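PDB 5I0F: glycoside hydrolase family 31 from Trueperella pyogenes, which degrades cycloalternan, a cyclic glucose tetrasaccharide, probably by a retaining mechanism that passes through a covalent glycosyl-enzyme intermediate. Local coordinates for residues Y656-D661 / Y693-Q698; H712-A717 / P724-V729. All blocks are in the same frame, centred on the assembly; numbering follows the deposited sequence.

Interaction 1: residues Y656-D661 / Y693-Q698; sequences YDHADD and YLPEGQ
His658 and Pro695 bring the two backbones nearest, their CA atoms 7.1 Å apart, where a type I turn from His658 to Asp661 meets the chain as it leaves strand 689-694. Both segments belong to the C-terminal domain of the family 31 fold, a β-sandwich, and the contact ties the turn after helix 655-658 to this outgoing chain. The turn is closed by its own backbone bond from Asp661 N to His658 O. Pro695 lies on the imidazole of His658 in a CH-π contact: its CG sits 3.6 Å from the ring centroid and only 6° off the ring normal, while its CB leans toward the rim and comes 3.6 Å from CD2 of His658. On the opposite face, displaced toward the rim, is CB of Asp657; the Asp657 carboxylate is held by salt bridges to Lys648 and Arg652. The imidazole is thus clasped between Pro695 and Asp657.

Beside this CH-π contact runs a polar link. Asp661 extends its carboxylate with CG anti to the backbone N (chi1 -174°) and approaches Tyr693 from the opposite direction, OD2 arriving in the plane of the Tyr693 ring at its edge. The Tyr693 hydroxyl donates a hydrogen bond to the syn lone pair of Asp661 OD2, short at 2.5 Å between OH and OD2, with the carboxylate nearly perpendicular to the phenol ring (83°). The other oxygen, OD1, accepts from Glu663 N, which helps fix the carboxylate's rotation. Glu696 OE2 lies 5.8 Å from Asp661 OD2, a like charge probably offset by the donors around the Asp661 carboxylate. OD2 also receives a water, 2.8 Å away, which in turn accepts from Glu696 N at 2.8 Å.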
# COMPACT_ATOMS: atom_id res chain seq x y z
N TYR A 656 -22.71 5.38 6.00
CA TYR A 656 -22.60 6.83 6.16
C TYR A 656 -23.96 7.53 6.08
O TYR A 656 -24.21 8.46 6.84
CB TYR A 656 -21.59 7.46 5.16
CG TYR A 656 -20.18 7.17 5.60
CD1 TYR A 656 -19.61 7.85 6.66
CD2 TYR A 656 -19.45 6.15 5.00
CE1 TYR A 656 -18.32 7.55 7.10
CE2 TYR A 656 -18.15 5.83 5.43
CZ TYR A 656 -17.60 6.53 6.48
OH TYR A 656 -16.33 6.21 6.91
N ASP A 657 -24.82 7.08 5.18
CA ASP A 657 -26.12 7.71 4.97
C ASP A 657 -27.28 6.83 5.45
O ASP A 657 -28.39 7.35 5.56
CB ASP A 657 -26.33 8.04 3.48
CG ASP A 657 -25.22 8.93 2.90
OD1 ASP A 657 -24.81 9.89 3.58
OD2 ASP A 657 -24.77 8.67 1.74
N HIS A 658 -27.06 5.54 5.72
CA HIS A 658 -28.14 4.59 6.05
C HIS A 658 -27.82 3.68 7.24
O HIS A 658 -28.32 2.55 7.30
CB HIS A 658 -28.51 3.74 4.82
CG HIS A 658 -28.80 4.56 3.60
ND1 HIS A 658 -27.88 4.73 2.58
CD2 HIS A 658 -29.88 5.30 3.26
CE1 HIS A 658 -28.40 5.52 1.65
NE2 HIS A 658 -29.61 5.88 2.04
N ALA A 659 -27.08 4.17 8.23
CA ALA A 659 -26.67 3.34 9.39
C ALA A 659 -27.80 2.88 10.31
O ALA A 659 -27.61 1.96 11.10
CB ALA A 659 -25.61 4.05 10.23
N ASP A 660 -28.97 3.52 10.26
CA ASP A 660 -30.09 3.03 11.07
C ASP A 660 -30.85 1.83 10.43
O ASP A 660 -31.83 1.36 10.98
CB ASP A 660 -31.04 4.18 11.44
CG ASP A 660 -31.70 4.81 10.25
OD1 ASP A 660 -31.42 4.39 9.10
OD2 ASP A 660 -32.49 5.75 10.45
N ASP A 661 -30.38 1.34 9.29
CA ASP A 661 -30.98 0.20 8.62
C ASP A 661 -30.04 -1.00 8.74
O ASP A 661 -29.03 -1.04 8.07
CB ASP A 661 -31.20 0.55 7.16
CG ASP A 661 -31.95 -0.52 6.40
OD1 ASP A 661 -32.03 -1.68 6.83
OD2 ASP A 661 -32.46 -0.17 5.34
N TYR A 693 -30.05 -4.45 -2.55
CA TYR A 693 -30.86 -3.92 -1.45
C TYR A 693 -30.97 -2.40 -1.58
O TYR A 693 -29.95 -1.69 -1.63
CB TYR A 693 -30.32 -4.29 -0.04
CG TYR A 693 -31.18 -3.68 1.05
CD1 TYR A 693 -32.48 -4.16 1.29
CD2 TYR A 693 -30.74 -2.58 1.78
CE1 TYR A 693 -33.30 -3.57 2.25
CE2 TYR A 693 -31.54 -2.00 2.75
CZ TYR A 693 -32.82 -2.49 2.98
OH TYR A 693 -33.61 -1.89 3.91
N LEU A 694 -32.21 -1.91 -1.63
CA LEU A 694 -32.48 -0.47 -1.63
C LEU A 694 -32.90 -0.05 -0.25
O LEU A 694 -33.83 -0.63 0.32
CB LEU A 694 -33.61 -0.10 -2.61
CG LEU A 694 -33.39 -0.44 -4.07
CD1 LEU A 694 -34.66 -0.10 -4.86
CD2 LEU A 694 -32.18 0.31 -4.62
N PRO A 695 -32.24 0.96 0.32
CA PRO A 695 -32.72 1.52 1.59
C PRO A 695 -33.94 2.43 1.38
O PRO A 695 -34.33 2.69 0.24
CB PRO A 695 -31.50 2.30 2.12
CG PRO A 695 -30.62 2.53 0.95
CD PRO A 695 -31.00 1.60 -0.16
N GLU A 696 -34.53 2.90 2.48
CA GLU A 696 -35.80 3.66 2.43
C GLU A 696 -35.69 4.88 1.52
O GLU A 696 -34.62 5.49 1.42
CB GLU A 696 -36.23 4.11 3.84
CG GLU A 696 -36.59 2.99 4.82
CD GLU A 696 -37.95 2.36 4.58
OE1 GLU A 696 -38.97 3.10 4.42
OE2 GLU A 696 -38.02 1.11 4.58
N GLY A 697 -36.80 5.22 0.87
CA GLY A 697 -36.88 6.30 -0.10
C GLY A 697 -37.22 5.73 -1.46
O GLY A 697 -37.28 4.51 -1.62
N GLN A 698 -37.43 6.60 -2.44
CA GLN A 698 -37.68 6.17 -3.82
C GLN A 698 -36.40 6.22 -4.66
O GLN A 698 -35.57 7.11 -4.50
CB GLN A 698 -38.79 7.01 -4.48
CG GLN A 698 -40.19 6.45 -4.28
CD GLN A 698 -40.47 6.17 -2.82
OE1 GLN A 698 -40.16 7.01 -1.96
NE2 GLN A 698 -41.04 4.99 -2.52
O HOH W 1 -33.21 2.44 4.85

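Interaction 2: residues H712-A717 / P724-V729; sequences HLVTRA and PVYRRV
Tyr726 reaches across to strand 712-717 and ends between Val714 and Arg716, while the backbones approach most closely at Arg716 and Pro724, with 7.0 Å between their CA atoms. This is side-chain packing between the two layers of the C-terminal β-sandwich, made by van der Waals contacts. Val714 CG2 meets the hydroxyl end of the phenol obliquely, 3.4 Å from Tyr726 OH and 3.7 Å from its CZ. Arg716 adds the start of its chain: its CB lies 3.7 Å from Tyr726 OH. With CG anti to the backbone N (chi1 179°), Arg716 places that atom toward Pro724, in a loose contact of 4.4 Å between the two CG atoms; the bend at chi2 then turns the chain off toward its polar partners.

The polar contacts gather at the ends of these side chains. A water in the plane of the Tyr726 ring lies 2.6 Å from its OH and gives a weak bond to Thr715 O, so the tyrosine hydroxyl is linked to the opposing backbone through solvent. On its own strand, Arg716 NH1 donates to Ala717 O at 2.9 Å, a bent bond (133° at the hydrogen). The stronger partner is Asp701, whose salt bridge with NE ties Arg716 across to the other layer.

Strand 712-717 is paired with strand 689-694, and Leu694 of that partner also packs on Tyr726. On the other layer, strand 725-728 runs between strands 677-679 and 698-701, and Trp699 of the latter lies against the same tyrosine.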
# COMPACT_ATOMS: atom_id res chain seq x y z
N HIS A 712 -36.43 -2.57 0.36
CA HIS A 712 -36.69 -3.88 -0.25
C HIS A 712 -35.53 -4.28 -1.15
O HIS A 712 -34.79 -3.42 -1.63
CB HIS A 712 -37.95 -3.83 -1.12
CG HIS A 712 -39.21 -3.57 -0.36
ND1 HIS A 712 -39.90 -2.38 -0.46
CD2 HIS A 712 -39.90 -4.33 0.52
CE1 HIS A 712 -40.96 -2.42 0.33
NE2 HIS A 712 -40.98 -3.60 0.93
N LEU A 713 -35.41 -5.58 -1.40
CA LEU A 713 -34.52 -6.11 -2.43
C LEU A 713 -35.19 -5.91 -3.79
O LEU A 713 -36.40 -6.04 -3.89
CB LEU A 713 -34.27 -7.60 -2.21
CG LEU A 713 -33.51 -7.96 -0.93
CD1 LEU A 713 -33.62 -9.46 -0.63
CD2 LEU A 713 -32.05 -7.53 -1.04
N VAL A 714 -34.40 -5.59 -4.81
CA VAL A 714 -34.89 -5.54 -6.20
C VAL A 714 -33.96 -6.34 -7.10
O VAL A 714 -32.76 -6.41 -6.83
CB VAL A 714 -35.03 -4.09 -6.73
CG1 VAL A 714 -36.07 -3.35 -5.91
CG2 VAL A 714 -33.71 -3.34 -6.71
N THR A 715 -34.52 -6.92 -8.16
CA THR A 715 -33.76 -7.71 -9.13
C THR A 715 -33.79 -7.03 -10.51
O THR A 715 -34.78 -6.47 -10.91
CB THR A 715 -34.26 -9.16 -9.16
OG1 THR A 715 -34.06 -9.73 -7.86
CG2 THR A 715 -33.49 -10.00 -10.17
N ARG A 716 -32.66 -7.09 -11.21
CA ARG A 716 -32.40 -6.36 -12.46
C ARG A 716 -31.78 -7.35 -13.43
O ARG A 716 -30.81 -8.03 -13.07
CB ARG A 716 -31.38 -5.24 -12.15
CG ARG A 716 -30.93 -4.33 -13.30
CD ARG A 716 -32.12 -3.56 -13.78
NE ARG A 716 -31.90 -2.45 -14.69
CZ ARG A 716 -31.82 -2.52 -16.01
NH1 ARG A 716 -31.70 -3.68 -16.66
NH2 ARG A 716 -31.79 -1.39 -16.69
N ALA A 717 -32.32 -7.43 -14.65
CA ALA A 717 -31.60 -8.04 -15.77
C ALA A 717 -30.23 -7.33 -15.96
O ALA A 717 -30.19 -6.10 -15.97
CB ALA A 717 -32.42 -7.94 -17.06
N PRO A 724 -26.00 -2.49 -12.31
CA PRO A 724 -27.09 -1.94 -11.52
C PRO A 724 -26.70 -0.65 -10.79
O PRO A 724 -25.73 -0.62 -10.01
CB PRO A 724 -27.44 -3.07 -10.55
CG PRO A 724 -27.01 -4.31 -11.25
CD PRO A 724 -25.77 -3.91 -12.00
N VAL A 725 -27.44 0.41 -11.09
CA VAL A 725 -27.19 1.73 -10.56
C VAL A 725 -28.56 2.35 -10.34
O VAL A 725 -29.38 2.36 -11.27
CB VAL A 725 -26.38 2.62 -11.54
CG1 VAL A 725 -26.34 4.07 -11.05
CG2 VAL A 725 -24.96 2.08 -11.71
N TYR A 726 -28.79 2.86 -9.13
CA TYR A 726 -30.07 3.47 -8.76
C TYR A 726 -29.83 4.89 -8.28
O TYR A 726 -28.90 5.13 -7.52
CB TYR A 726 -30.75 2.63 -7.68
CG TYR A 726 -31.04 1.22 -8.16
CD1 TYR A 726 -30.09 0.23 -8.06
CD2 TYR A 726 -32.28 0.89 -8.75
CE1 TYR A 726 -30.34 -1.07 -8.49
CE2 TYR A 726 -32.55 -0.41 -9.19
CZ TYR A 726 -31.58 -1.39 -9.06
OH TYR A 726 -31.79 -2.68 -9.49
N ARG A 727 -30.64 5.83 -8.76
CA ARG A 727 -30.53 7.24 -8.38
C ARG A 727 -31.66 7.61 -7.44
O ARG A 727 -32.82 7.28 -7.71
CB ARG A 727 -30.60 8.14 -9.62
CG ARG A 727 -30.46 9.64 -9.33
CD ARG A 727 -30.97 10.50 -10.49
NE ARG A 727 -30.23 10.18 -11.69
CZ ARG A 727 -30.72 9.93 -12.91
NH1 ARG A 727 -32.03 9.99 -13.20
NH2 ARG A 727 -29.86 9.62 -13.88
N ARG A 728 -31.34 8.34 -6.37
CA ARG A 728 -32.39 8.82 -5.45
C ARG A 728 -33.39 9.66 -6.21
O ARG A 728 -33.02 10.47 -7.06
CB ARG A 728 -31.82 9.68 -4.33
CG ARG A 728 -30.93 8.94 -3.35
CD ARG A 728 -30.76 9.70 -2.04
NE ARG A 728 -30.33 11.09 -2.24
CZ ARG A 728 -30.07 11.95 -1.25
NH1 ARG A 728 -30.18 11.58 0.01
NH2 ARG A 728 -29.69 13.20 -1.52
N VAL A 729 -34.67 9.44 -5.94
CA VAL A 729 -35.72 10.21 -6.60
C VAL A 729 -35.91 11.50 -5.81
O VAL A 729 -36.33 11.48 -4.67
CB VAL A 729 -37.04 9.42 -6.69
CG1 VAL A 729 -38.21 10.32 -7.09
CG2 VAL A 729 -36.88 8.28 -7.69
O HOH W 2 -34.10 -3.35 -10.34

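How the interactions relate
Interactions 1 and 2 have centres 12 Å apart and lie within the C-terminal domain, on the same side of the chain's centre, following each other along the chain. Strand 689-694, which carries part of 693-698, pairs with strand 712-717: Leu694 N and His712 O are 3.0 Å apart, a probable hydrogen bond, and Leu694 CD1 packs 3.7 Å from Val714 CG1. Segment 693-698 also meets the second segment of interaction 2, since Gln698 O lies 2.9 Å from Val729 N, probably hydrogen-bonded. Residues 693-698 therefore pass from one sandwich layer to the other. Neither contact includes a residue of the glycan pocket, and their centres lie 31 and 33 Å from the chain's centre.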